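Local coordinates for ABC transporter binding protein AcbH (Actinoplanes, PDB 3OO8) that binds beta-D-galactopyranose as the extracellular solute receptor of a bacterial ABC transporter, at residues I387-D392 with P396-T401; E157-W162 with I166-K171; F281-A286 with V358-K363. The protein carries 2 engineered substitutions. All coordinates share one frame; numbering follows the deposited sequence.

Interaction 1 of 3, residues I387-D392 with P396-T401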
ATOM      1  N   ILE A 387      -4.575 -15.669  10.306  1.00 15.26           N
ATOM      2  CA  ILE A 387      -4.868 -15.933   8.907  1.00 14.45           C
ATOM      3  C   ILE A 387      -4.174 -17.198   8.430  1.00 16.00           C
ATOM      4  O   ILE A 387      -4.730 -17.926   7.650  1.00 16.29           O
ATOM      5  CB  ILE A 387      -4.635 -14.691   8.023  1.00 12.52           C
ATOM      6  CG1 ILE A 387      -5.783 -13.712   8.293  1.00 15.14           C
ATOM      7  CG2 ILE A 387      -4.529 -15.071   6.550  1.00 15.06           C
ATOM      8  CD1 ILE A 387      -5.586 -12.324   7.722  1.00 14.80           C
ATOM      9  N   GLN A 388      -2.991 -17.481   8.974  1.00 16.74           N
ATOM     10  CA  GLN A 388      -2.308 -18.746   8.650  1.00 17.18           C
ATOM     11  C   GLN A 388      -3.119 -19.922   9.158  1.00 18.02           C
ATOM     12  O   GLN A 388      -3.249 -20.953   8.478  1.00 17.84           O
ATOM     13  CB  GLN A 388      -0.902 -18.779   9.234  1.00 16.24           C
ATOM     14  CG  GLN A 388       0.105 -18.006   8.391  1.00 16.02           C
ATOM     15  CD  GLN A 388       1.442 -17.869   9.053  1.00 20.25           C
ATOM     16  OE1 GLN A 388       1.563 -17.948  10.280  1.00 25.30           O
ATOM     17  NE2 GLN A 388       2.468 -17.649   8.246  1.00 19.70           N
ATOM     18  N   GLN A 389      -3.717 -19.744  10.331  1.00 18.91           N
ATOM     19  CA  GLN A 389      -4.560 -20.788  10.910  1.00 20.69           C
ATOM     20  C   GLN A 389      -5.787 -21.044  10.008  1.00 20.35           C
ATOM     21  O   GLN A 389      -6.151 -22.196   9.737  1.00 20.91           O
ATOM     22  CB  GLN A 389      -4.920 -20.417  12.356  1.00 19.53           C
ATOM     23  CG  GLN A 389      -5.670 -21.498  13.110  1.00 27.15           C
ATOM     24  CD  GLN A 389      -5.824 -21.178  14.594  1.00 30.58           C
ATOM     25  OE1 GLN A 389      -5.397 -20.116  15.066  1.00 28.17           O
ATOM     26  NE2 GLN A 389      -6.459 -22.091  15.331  1.00 25.71           N
ATOM     27  N   PHE A 390      -6.383 -19.977   9.473  1.00 18.86           N
ATOM     28  CA  PHE A 390      -7.486 -20.115   8.530  1.00 17.72           C
ATOM     29  C   PHE A 390      -7.055 -20.859   7.252  1.00 16.69           C
ATOM     30  O   PHE A 390      -7.724 -21.780   6.783  1.00 18.17           O
ATOM     31  CB  PHE A 390      -8.074 -18.741   8.148  1.00 16.36           C
ATOM     32  CG  PHE A 390      -9.067 -18.820   7.025  1.00 12.85           C
ATOM     33  CD1 PHE A 390     -10.376 -19.249   7.249  1.00 14.08           C
ATOM     34  CD2 PHE A 390      -8.691 -18.505   5.719  1.00 15.63           C
ATOM     35  CE1 PHE A 390     -11.301 -19.332   6.189  1.00 17.23           C
ATOM     36  CE2 PHE A 390      -9.604 -18.608   4.668  1.00 11.44           C
ATOM     37  CZ  PHE A 390     -10.902 -19.013   4.891  1.00 11.14           C
ATOM     38  N   ILE A 391      -5.937 -20.435   6.669  1.00 15.15           N
ATOM     39  CA  ILE A 391      -5.397 -21.058   5.474  1.00 15.68           C
ATOM     40  C   ILE A 391      -5.188 -22.548   5.705  1.00 18.14           C
ATOM     41  O   ILE A 391      -5.511 -23.329   4.822  1.00 19.12           O
ATOM     42  CB  ILE A 391      -4.099 -20.374   5.029  1.00 14.31           C
ATOM     43  CG1 ILE A 391      -4.419 -18.974   4.479  1.00 16.23           C
ATOM     44  CG2 ILE A 391      -3.339 -21.232   3.983  1.00 15.37           C
ATOM     45  CD1 ILE A 391      -3.226 -18.051   4.375  1.00 19.27           C
ATOM     46  N   ASP A 392      -4.655 -22.930   6.875  1.00 20.46           N
ATOM     47  CA  ASP A 392      -4.447 -24.358   7.207  1.00 22.93           C
ATOM     48  C   ASP A 392      -5.734 -25.189   7.260  1.00 23.66           C
ATOM     49  O   ASP A 392      -5.727 -26.391   6.954  1.00 23.70           O
ATOM     50  CB  ASP A 392      -3.765 -24.471   8.572  1.00 25.12           C
ATOM     51  CG  ASP A 392      -2.271 -24.219   8.513  1.00 28.43           C
ATOM     52  OD1 ASP A 392      -1.680 -24.390   7.429  1.00 29.31           O
ATOM     53  OD2 ASP A 392      -1.687 -23.875   9.573  1.00 35.25           O
ATOM     54  N   PRO A 396     -15.902 -23.256   8.764  1.00 18.39           N
ATOM     55  CA  PRO A 396     -16.680 -22.396   9.647  1.00 18.68           C
ATOM     56  C   PRO A 396     -16.160 -22.355  11.091  1.00 18.26           C
ATOM     57  O   PRO A 396     -16.170 -21.279  11.714  1.00 16.78           O
ATOM     58  CB  PRO A 396     -18.069 -23.005   9.571  1.00 21.45           C
ATOM     59  CG  PRO A 396     -18.133 -23.510   8.097  1.00 18.62           C
ATOM     60  CD  PRO A 396     -16.765 -24.099   7.907  1.00 19.97           C
ATOM     61  N   GLU A 397     -15.698 -23.489  11.610  1.00 20.13           N
ATOM     62  CA  GLU A 397     -15.243 -23.519  13.004  1.00 20.15           C
ATOM     63  C   GLU A 397     -13.964 -22.717  13.146  1.00 21.03           C
ATOM     64  O   GLU A 397     -13.764 -22.031  14.151  1.00 19.81           O
ATOM     65  CB  GLU A 397     -15.044 -24.949  13.537  1.00 20.04           C
ATOM     66  CG  GLU A 397     -14.644 -25.009  15.024  1.00 26.56           C
ATOM     67  CD  GLU A 397     -15.686 -24.339  15.935  1.00 32.55           C
ATOM     68  OE1 GLU A 397     -16.894 -24.428  15.615  1.00 37.73           O
ATOM     69  OE2 GLU A 397     -15.300 -23.707  16.950  1.00 31.96           O
ATOM     70  N   THR A 398     -13.104 -22.796  12.135  1.00 17.61           N
ATOM     71  CA  THR A 398     -11.836 -22.081  12.207  1.00 18.06           C
ATOM     72  C   THR A 398     -12.139 -20.589  12.109  1.00 15.59           C
ATOM     73  O   THR A 398     -11.507 -19.791  12.805  1.00 16.29           O
ATOM     74  CB  THR A 398     -10.873 -22.491  11.106  1.00 18.21           C
ATOM     75  OG1 THR A 398     -10.558 -23.890  11.233  1.00 19.00           O
ATOM     76  CG2 THR A 398      -9.590 -21.673  11.190  1.00 21.23           C
ATOM     77  N   ILE A 399     -13.116 -20.225  11.273  1.00 14.75           N
ATOM     78  CA  ILE A 399     -13.525 -18.822  11.177  1.00 14.15           C
ATOM     79  C   ILE A 399     -14.020 -18.308  12.516  1.00 15.88           C
ATOM     80  O   ILE A 399     -13.686 -17.207  12.913  1.00 13.24           O
ATOM     81  CB  ILE A 399     -14.571 -18.578  10.082  1.00 13.36           C
ATOM     82  CG1 ILE A 399     -13.996 -18.944   8.698  1.00 14.55           C
ATOM     83  CG2 ILE A 399     -15.112 -17.124  10.178  1.00 12.67           C
ATOM     84  CD1 ILE A 399     -15.037 -18.925   7.530  1.00 14.96           C
ATOM     85  N   ALA A 400     -14.825 -19.100  13.218  1.00 14.80           N
ATOM     86  CA  ALA A 400     -15.294 -18.653  14.526  1.00 15.56           C
ATOM     87  C   ALA A 400     -14.105 -18.476  15.471  1.00 15.52           C
ATOM     88  O   ALA A 400     -14.071 -17.524  16.241  1.00 16.29           O
ATOM     89  CB  ALA A 400     -16.297 -19.644  15.092  1.00 18.49           C
ATOM     90  N   THR A 401     -13.131 -19.373  15.399  1.00 14.57           N
ATOM     91  CA  THR A 401     -11.963 -19.297  16.280  1.00 15.64           C
ATOM     92  C   THR A 401     -11.165 -18.028  15.985  1.00 16.33           C
ATOM     93  O   THR A 401     -10.769 -17.278  16.893  1.00 15.69           O
ATOM     94  CB  THR A 401     -11.074 -20.523  16.095  1.00 16.19           C
ATOM     95  OG1 THR A 401     -11.842 -21.686  16.442  1.00 21.63           O
ATOM     96  CG2 THR A 401      -9.849 -20.439  16.992  1.00 14.79           C
TER

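Interaction 2 of 3, residues E157-W162 with I166-K171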
ATOM      1  N   GLU A 157      -9.829 -14.475 -20.796  1.00 14.74           N
ATOM      2  CA  GLU A 157     -10.216 -13.055 -20.794  1.00 16.27           C
ATOM      3  C   GLU A 157     -10.060 -12.484 -19.387  1.00 15.55           C
ATOM      4  O   GLU A 157     -10.248 -13.179 -18.391  1.00 18.72           O
ATOM      5  CB  GLU A 157     -11.673 -12.885 -21.244  1.00 16.39           C
ATOM      6  CG  GLU A 157     -11.985 -13.460 -22.623  1.00 19.49           C
ATOM      7  CD  GLU A 157     -11.200 -12.804 -23.749  1.00 26.02           C
ATOM      8  OE1 GLU A 157     -10.790 -11.631 -23.623  1.00 26.17           O
ATOM      9  OE2 GLU A 157     -10.991 -13.464 -24.790  1.00 27.33           O
ATOM     10  N   VAL A 158      -9.664 -11.215 -19.321  1.00 16.10           N
ATOM     11  CA  VAL A 158      -9.574 -10.490 -18.045  1.00 16.22           C
ATOM     12  C   VAL A 158     -10.956 -10.389 -17.403  1.00 17.11           C
ATOM     13  O   VAL A 158     -11.892  -9.876 -18.024  1.00 16.78           O
ATOM     14  CB  VAL A 158      -8.964  -9.088 -18.254  1.00 16.71           C
ATOM     15  CG1 VAL A 158      -9.129  -8.272 -16.958  1.00 18.97           C
ATOM     16  CG2 VAL A 158      -7.506  -9.208 -18.663  1.00 21.74           C
ATOM     17  N   PRO A 159     -11.093 -10.868 -16.150  1.00 16.50           N
ATOM     18  CA  PRO A 159     -12.405 -10.903 -15.502  1.00 14.53           C
ATOM     19  C   PRO A 159     -12.722  -9.601 -14.757  1.00 15.88           C
ATOM     20  O   PRO A 159     -11.913  -9.127 -13.942  1.00 17.39           O
ATOM     21  CB  PRO A 159     -12.277 -12.086 -14.538  1.00 15.16           C
ATOM     22  CG  PRO A 159     -10.816 -12.075 -14.155  1.00 12.79           C
ATOM     23  CD  PRO A 159     -10.051 -11.530 -15.337  1.00 15.72           C
ATOM     24  N   ALA A 160     -13.884  -9.026 -15.063  1.00 14.90           N
ATOM     25  CA  ALA A 160     -14.331  -7.832 -14.343  1.00 15.45           C
ATOM     26  C   ALA A 160     -15.079  -8.164 -13.062  1.00 16.07           C
ATOM     27  O   ALA A 160     -15.160  -7.314 -12.148  1.00 15.62           O
ATOM     28  CB  ALA A 160     -15.204  -6.969 -15.227  1.00 16.95           C
ATOM     29  N   SER A 161     -15.697  -9.341 -13.023  1.00 13.95           N
ATOM     30  CA  SER A 161     -16.539  -9.753 -11.909  1.00 14.61           C
ATOM     31  C   SER A 161     -16.028 -11.000 -11.216  1.00 14.53           C
ATOM     32  O   SER A 161     -15.283 -11.786 -11.806  1.00 13.71           O
ATOM     33  CB  SER A 161     -17.938 -10.089 -12.436  1.00 17.34           C
ATOM     34  OG  SER A 161     -17.832 -11.207 -13.317  1.00 16.44           O
ATOM     35  N   TRP A 162     -16.477 -11.212  -9.981  1.00 13.60           N
ATOM     36  CA  TRP A 162     -16.146 -12.415  -9.248  1.00 13.32           C
ATOM     37  C   TRP A 162     -16.626 -13.637 -10.021  1.00 14.11           C
ATOM     38  O   TRP A 162     -15.916 -14.631 -10.088  1.00 15.25           O
ATOM     39  CB  TRP A 162     -16.827 -12.389  -7.891  1.00 14.63           C
ATOM     40  CG  TRP A 162     -16.601 -13.581  -7.026  1.00 14.51           C
ATOM     41  CD1 TRP A 162     -17.453 -14.635  -6.822  1.00 14.17           C
ATOM     42  CD2 TRP A 162     -15.449 -13.843  -6.213  1.00 14.71           C
ATOM     43  NE1 TRP A 162     -16.908 -15.517  -5.935  1.00 13.56           N
ATOM     44  CE2 TRP A 162     -15.678 -15.068  -5.546  1.00 13.55           C
ATOM     45  CE3 TRP A 162     -14.248 -13.163  -5.988  1.00 15.28           C
ATOM     46  CZ2 TRP A 162     -14.760 -15.628  -4.657  1.00 14.71           C
ATOM     47  CZ3 TRP A 162     -13.320 -13.712  -5.091  1.00 13.84           C
ATOM     48  CH2 TRP A 162     -13.582 -14.949  -4.442  1.00 12.93           C
ATOM     49  N   ILE A 166     -14.047 -16.652 -11.025  1.00 15.82           N
ATOM     50  CA  ILE A 166     -14.148 -18.016 -10.556  1.00 15.55           C
ATOM     51  C   ILE A 166     -14.232 -18.900 -11.786  1.00 16.17           C
ATOM     52  O   ILE A 166     -13.613 -19.971 -11.826  1.00 17.95           O
ATOM     53  CB  ILE A 166     -15.319 -18.205  -9.598  1.00 16.18           C
ATOM     54  CG1 ILE A 166     -15.047 -17.424  -8.308  1.00 15.36           C
ATOM     55  CG2 ILE A 166     -15.587 -19.698  -9.312  1.00 16.47           C
ATOM     56  CD1 ILE A 166     -13.774 -17.819  -7.568  1.00 15.50           C
ATOM     57  N   ALA A 167     -14.960 -18.446 -12.798  1.00 16.42           N
ATOM     58  CA  ALA A 167     -15.090 -19.255 -14.025  1.00 17.24           C
ATOM     59  C   ALA A 167     -13.715 -19.432 -14.691  1.00 19.82           C
ATOM     60  O   ALA A 167     -13.383 -20.522 -15.212  1.00 19.34           O
ATOM     61  CB  ALA A 167     -16.104 -18.603 -14.996  1.00 19.71           C
ATOM     62  N   LEU A 168     -12.918 -18.368 -14.674  1.00 16.32           N
ATOM     63  CA  LEU A 168     -11.556 -18.407 -15.215  1.00 16.57           C
ATOM     64  C   LEU A 168     -10.650 -19.336 -14.413  1.00 16.49           C
ATOM     65  O   LEU A 168      -9.899 -20.156 -14.973  1.00 18.03           O
ATOM     66  CB  LEU A 168     -10.975 -17.000 -15.254  1.00 17.23           C
ATOM     67  CG  LEU A 168      -9.521 -16.830 -15.691  1.00 16.59           C
ATOM     68  CD1 LEU A 168      -9.303 -17.341 -17.131  1.00 19.10           C
ATOM     69  CD2 LEU A 168      -9.114 -15.391 -15.538  1.00 16.52           C
ATOM     70  N   ALA A 169     -10.730 -19.219 -13.087  1.00 17.10           N
ATOM     71  CA  ALA A 169      -9.976 -20.085 -12.185  1.00 16.18           C
ATOM     72  C   ALA A 169     -10.327 -21.541 -12.469  1.00 18.05           C
ATOM     73  O   ALA A 169      -9.443 -22.396 -12.522  1.00 19.07           O
ATOM     74  CB  ALA A 169     -10.298 -19.739 -10.731  1.00 17.50           C
ATOM     75  N   ARG A 170     -11.616 -21.802 -12.659  1.00 18.02           N
ATOM     76  CA  ARG A 170     -12.076 -23.153 -12.951  1.00 20.29           C
ATOM     77  C   ARG A 170     -11.545 -23.642 -14.291  1.00 20.29           C
ATOM     78  O   ARG A 170     -11.106 -24.795 -14.396  1.00 22.99           O
ATOM     79  CB  ARG A 170     -13.597 -23.278 -12.831  1.00 20.27           C
ATOM     80  CG  ARG A 170     -14.061 -23.207 -11.380  1.00 22.61           C
ATOM     81  CD  ARG A 170     -15.570 -23.401 -11.212  1.00 24.81           C
ATOM     82  NE  ARG A 170     -16.007 -24.787 -11.425  1.00 31.99           N
ATOM     83  CZ  ARG A 170     -15.911 -25.769 -10.523  1.00 32.70           C
ATOM     84  NH1 ARG A 170     -15.348 -25.565  -9.327  1.00 33.05           N
ATOM     85  NH2 ARG A 170     -16.358 -26.982 -10.821  1.00 33.29           N
ATOM     86  N   LYS A 171     -11.542 -22.761 -15.287  1.00 20.73           N
ATOM     87  CA  LYS A 171     -11.017 -23.093 -16.621  1.00 20.13           C
ATOM     88  C   LYS A 171      -9.520 -23.425 -16.520  1.00 22.12           C
ATOM     89  O   LYS A 171      -9.015 -24.403 -17.136  1.00 21.23           O
ATOM     90  CB  LYS A 171     -11.259 -21.928 -17.574  1.00 20.68           C
ATOM     91  CG  LYS A 171     -10.810 -22.158 -19.016  1.00 23.28           C
ATOM     92  CD  LYS A 171     -11.254 -20.990 -19.902  1.00 27.24           C
ATOM     93  CE  LYS A 171     -10.572 -20.987 -21.276  1.00 30.79           C
ATOM     94  NZ  LYS A 171     -11.080 -22.091 -22.130  1.00 32.21           N
TER

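Interaction 3 of 3, residues F281-A286 with V358-K363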
ATOM      1  N   PHE A 281      -1.284  -6.915 -15.480  1.00 13.17           N
ATOM      2  CA  PHE A 281      -2.131  -7.159 -14.313  1.00 11.68           C
ATOM      3  C   PHE A 281      -3.520  -6.646 -14.533  1.00  9.95           C
ATOM      4  O   PHE A 281      -3.781  -5.903 -15.487  1.00 11.03           O
ATOM      5  CB  PHE A 281      -1.575  -6.516 -13.034  1.00 12.27           C
ATOM      6  CG  PHE A 281      -1.519  -4.998 -13.063  1.00 11.06           C
ATOM      7  CD1 PHE A 281      -2.623  -4.247 -12.680  1.00 11.59           C
ATOM      8  CD2 PHE A 281      -0.320  -4.340 -13.362  1.00 14.04           C
ATOM      9  CE1 PHE A 281      -2.574  -2.853 -12.655  1.00 14.21           C
ATOM     10  CE2 PHE A 281      -0.256  -2.954 -13.330  1.00 16.75           C
ATOM     11  CZ  PHE A 281      -1.364  -2.203 -12.988  1.00 14.52           C
ATOM     12  N   PHE A 282      -4.435  -7.145 -13.710  1.00 10.88           N
ATOM     13  CA  PHE A 282      -5.778  -6.576 -13.644  1.00 10.86           C
ATOM     14  C   PHE A 282      -6.136  -6.332 -12.187  1.00 10.31           C
ATOM     15  O   PHE A 282      -5.579  -6.962 -11.298  1.00 10.71           O
ATOM     16  CB  PHE A 282      -6.831  -7.413 -14.401  1.00 13.37           C
ATOM     17  CG  PHE A 282      -6.944  -8.868 -13.944  1.00 10.51           C
ATOM     18  CD1 PHE A 282      -7.716  -9.185 -12.829  1.00 11.29           C
ATOM     19  CD2 PHE A 282      -6.307  -9.888 -14.630  1.00 15.07           C
ATOM     20  CE1 PHE A 282      -7.858 -10.472 -12.401  1.00 14.43           C
ATOM     21  CE2 PHE A 282      -6.432 -11.190 -14.188  1.00 12.78           C
ATOM     22  CZ  PHE A 282      -7.218 -11.485 -13.072  1.00 12.05           C
ATOM     23  N   VAL A 283      -7.014  -5.356 -11.919  1.00 10.03           N
ATOM     24  CA  VAL A 283      -7.429  -5.163 -10.536  1.00  9.96           C
ATOM     25  C   VAL A 283      -8.301  -6.317 -10.047  1.00  9.71           C
ATOM     26  O   VAL A 283      -9.006  -6.980 -10.820  1.00 11.37           O
ATOM     27  CB  VAL A 283      -8.117  -3.783 -10.325  1.00  8.03           C
ATOM     28  CG1 VAL A 283      -7.208  -2.713 -10.870  1.00 11.85           C
ATOM     29  CG2 VAL A 283      -9.491  -3.691 -11.009  1.00 10.05           C
ATOM     30  N   PHE A 284      -8.265  -6.561  -8.742  1.00 10.08           N
ATOM     31  CA  PHE A 284      -9.084  -7.649  -8.220  1.00  9.88           C
ATOM     32  C   PHE A 284     -10.539  -7.444  -8.640  1.00 11.43           C
ATOM     33  O   PHE A 284     -11.059  -6.310  -8.548  1.00 11.09           O
ATOM     34  CB  PHE A 284      -8.970  -7.702  -6.704  1.00 10.13           C
ATOM     35  CG  PHE A 284      -9.397  -9.030  -6.108  1.00 11.94           C
ATOM     36  CD1 PHE A 284      -8.438 -10.014  -5.869  1.00 11.68           C
ATOM     37  CD2 PHE A 284     -10.723  -9.280  -5.767  1.00 11.12           C
ATOM     38  CE1 PHE A 284      -8.776 -11.245  -5.300  1.00 13.49           C
ATOM     39  CE2 PHE A 284     -11.085 -10.502  -5.187  1.00 12.78           C
ATOM     40  CZ  PHE A 284     -10.118 -11.491  -4.975  1.00 12.75           C
ATOM     41  N   PRO A 285     -11.223  -8.504  -9.109  1.00  9.83           N
ATOM     42  CA  PRO A 285     -12.596  -8.329  -9.639  1.00 12.05           C
ATOM     43  C   PRO A 285     -13.629  -7.822  -8.632  1.00 12.00           C
ATOM     44  O   PRO A 285     -13.428  -7.912  -7.424  1.00 11.56           O
ATOM     45  CB  PRO A 285     -12.966  -9.734 -10.129  1.00 14.91           C
ATOM     46  CG  PRO A 285     -11.614 -10.293 -10.536  1.00 20.44           C
ATOM     47  CD  PRO A 285     -10.738  -9.883  -9.370  1.00 10.34           C
ATOM     48  N   ALA A 286     -14.733  -7.293  -9.155  1.00 13.50           N
ATOM     49  CA  ALA A 286     -15.812  -6.748  -8.322  1.00 13.40           C
ATOM     50  C   ALA A 286     -16.588  -7.906  -7.708  1.00 15.30           C
ATOM     51  O   ALA A 286     -16.826  -8.947  -8.374  1.00 14.84           O
ATOM     52  CB  ALA A 286     -16.726  -5.922  -9.172  1.00 13.09           C
ATOM     53  N   VAL A 358      -0.321   3.856 -12.599  1.00 11.69           N
ATOM     54  CA  VAL A 358      -0.811   5.246 -12.459  1.00 11.73           C
ATOM     55  C   VAL A 358      -2.281   5.285 -12.845  1.00 12.12           C
ATOM     56  O   VAL A 358      -3.097   5.921 -12.182  1.00 15.21           O
ATOM     57  CB  VAL A 358      -0.031   6.199 -13.448  1.00 16.21           C
ATOM     58  CG1 VAL A 358      -0.774   7.561 -13.676  1.00 19.29           C
ATOM     59  CG2 VAL A 358       1.370   6.415 -12.936  1.00 17.76           C
ATOM     60  N   ALA A 359      -2.609   4.643 -13.961  1.00 13.58           N
ATOM     61  CA  ALA A 359      -3.973   4.654 -14.444  1.00 13.04           C
ATOM     62  C   ALA A 359      -4.935   3.976 -13.468  1.00 12.81           C
ATOM     63  O   ALA A 359      -5.966   4.546 -13.111  1.00 14.70           O
ATOM     64  CB  ALA A 359      -4.043   3.977 -15.804  1.00 14.44           C
ATOM     65  N   GLU A 360      -4.561   2.787 -12.989  1.00 11.76           N
ATOM     66  CA  GLU A 360      -5.464   2.017 -12.136  1.00 12.13           C
ATOM     67  C   GLU A 360      -5.542   2.581 -10.720  1.00 11.66           C
ATOM     68  O   GLU A 360      -6.615   2.653 -10.132  1.00 13.76           O
ATOM     69  CB  GLU A 360      -5.093   0.532 -12.134  1.00 13.01           C
ATOM     70  CG  GLU A 360      -5.324  -0.091 -13.519  1.00 13.49           C
ATOM     71  CD  GLU A 360      -6.766   0.019 -13.981  1.00 17.24           C
ATOM     72  OE1 GLU A 360      -7.701  -0.065 -13.136  1.00 13.24           O
ATOM     73  OE2 GLU A 360      -6.970   0.159 -15.205  1.00 16.80           O
ATOM     74  N   ILE A 361      -4.414   3.010 -10.156  1.00 10.32           N
ATOM     75  CA  ILE A 361      -4.513   3.681  -8.867  1.00 12.21           C
ATOM     76  C   ILE A 361      -5.310   4.997  -8.927  1.00 10.87           C
ATOM     77  O   ILE A 361      -6.099   5.322  -8.025  1.00 11.97           O
ATOM     78  CB  ILE A 361      -3.119   3.926  -8.254  1.00 10.61           C
ATOM     79  CG1 ILE A 361      -2.429   2.586  -8.022  1.00  9.85           C
ATOM     80  CG2 ILE A 361      -3.275   4.736  -6.957  1.00 11.73           C
ATOM     81  CD1 ILE A 361      -0.908   2.729  -7.667  1.00 10.75           C
ATOM     82  N   GLY A 362      -5.156   5.725 -10.023  1.00 13.52           N
ATOM     83  CA  GLY A 362      -5.879   7.000 -10.167  1.00 15.67           C
ATOM     84  C   GLY A 362      -7.392   6.886 -10.283  1.00 15.12           C
ATOM     85  O   GLY A 362      -8.116   7.830  -9.943  1.00 16.42           O
ATOM     86  N   LYS A 363      -7.863   5.733 -10.732  1.00 14.63           N
ATOM     87  CA  LYS A 363      -9.311   5.476 -10.826  1.00 15.09           C
ATOM     88  C   LYS A 363      -9.956   5.233  -9.458  1.00 16.02           C
ATOM     89  O   LYS A 363     -11.163   5.455  -9.296  1.00 19.08           O
ATOM     90  CB  LYS A 363      -9.582   4.266 -11.739  1.00 14.12           C
ATOM     91  CG  LYS A 363      -9.260   4.489 -13.195  1.00 16.01           C
ATOM     92  CD  LYS A 363      -9.299   3.098 -13.872  1.00 19.44           C
ATOM     93  CE  LYS A 363      -9.127   3.156 -15.327  1.00 25.11           C
ATOM     94  NZ  LYS A 363      -9.142   1.733 -15.785  1.00 18.90           N
TER

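Interaction 1 of 3, residues I387-D392 with P396-T401
The last two helices of the chain, 377-392 and 396-413, form a helical hairpin, and F390 meets T398 and I399 just beside its turn. Over these segments the axes run antiparallel at 173° and approach to 9.4 Å. The near point is set by a threonine: T398 turns its methyl, not its hydroxyl, to the partner helix. With CG2 anti to the backbone N and OG1 anti to the carbonyl carbon (chi1 -62°), T398 CG2 lies 3.7 Å from F390 CA and 3.8 Å from Q389 O, and the methyl thus packs on the backbone of Q389 and F390 more than on their side chains. The hydroxyl is engaged at the turn, where T398 OG1 hydrogen-bonds to Q393 O and pairs with T395 OG1; one residue thus fills the interface with its carbon and ties the connection with its oxygen.

On the inner flank F390 and I399 lie side by side and point the same way. I399 CG1 comes to 3.7 Å from F390 CE1, approaching the ring obliquely, while I399 CD1 is 4.0 Å from the same ring atom. Helix 220-232 completes this apolar cluster: F226 and W229 meet the F390 ring, and I399 also touches F226. Toward the more exposed flank, Q389 extends its chain across T401, with Q389 NE2 4.1 Å from T401 CG2, a looser contact beside the more buried F390 and T398. The whole is an antiparallel helical hairpin packed on helix 220-232, with F390 and I399 turned to that helix.

Interaction 2 of 3, residues E157-W162 with I166-K171
A W162 chi1 of 179° swings the indole away from its own backbone N, and I166, one helical turn on, holds CG1 anti to its carbonyl carbon (chi1 -67°); together these torsions set the isoleucine chain over one face of the indole. I166 CG1 stands 3.8 Å from the centroid of the five-membered ring, 21° off the ring normal, a CH-pi contact displaced toward the rim. The bend at chi2 carries I166 CD1 across to the six-membered ring, 3.8 Å from W162 CZ2. Beneath the side chains the backbone closes the same turn: I166 N donates to W162 O at 2.9 Å, an i to i+4 helical bond. The indole N-H is used as well, W162 NE1 bonding to E231 of helix 220-232. Replacing W162 by an alanine removes the indole, which is likely to leave E231 without its N-H partner and I166 without the flat surface it lies on.

Farther along, L168 reaches back to the incoming loop. L168 CD2 lies 4.0 Å from P159 CG, the two side chains crossing at about a right angle, and 3.8 Å from E157 O. In sequence between P159 and W162, S161 brings its OG to A164 N. The arrangement is that of a serine N-cap opening helix 162-174, with the CH-pi pair of W162 and I166 in the first turn and L168 packed back on the loop at P159.

Interaction 3 of 3, residues F281-A286 with V358-K363
Segment 281-286 leaves strand 279-282 after F282 and continues as an extended loop, whereas 358-363 is helical, part of helix 352-363. Their backbones stay well apart, V283 CA and E360 CA being the nearest such pair at 7.6 Å, so side chains alone span the gap. V283 and E360 both project into it and cross at about a right angle. With its CG1 anti to the carbonyl carbon (chi1 -52°), V283 presents that methyl to the glutamate: V283 CG1 is 3.5 Å from E360 OE1.

E360 is bent at chi2, and its aliphatic part slides past F281 in the opposite direction, E360 CG lying 4.0 Å from F281 CE1. The ring and carboxylate planes are almost perpendicular, at 85°. The V283 side chain is about 9 Å from that of W142, which binds beta-D-galactose, so the contact is near the sugar pocket but not part of it.

The other carboxylate oxygen forms a salt bridge three residues on: K363 NZ to E360 OE2, 2.7 Å, on the syn side but 32° out of plane. E360 thus packs its aliphatic chain on F281 of the strand and V283 of the following loop, with OE1 at a non-bonding distance from the V283 methyl, while K363 probably offsets its charge and favours the ionised form.

Overall arrangement
The three contacts illustrate how local and distant closures combine in one fold. From the N terminus, interaction 2 comes first, closing a short link where the loop after helix 148-154 enters helix 162-174. Interaction 3 follows, bridging 71 residues to bring helix 352-363 against the end of strand 279-282. Interaction 1 is last, joining the two C-terminal helices across a three-residue turn. All are in series; none nests or crosses. Interactions 2 and 3 nevertheless touch: W162 N lies 2.8 Å from A286 O and A160 O 3.0 Å from A286 N, both probable hydrogen bonds. Interaction 1 stands apart, its centre 26 Å from that of interaction 2, although helix 220-232 packs against both.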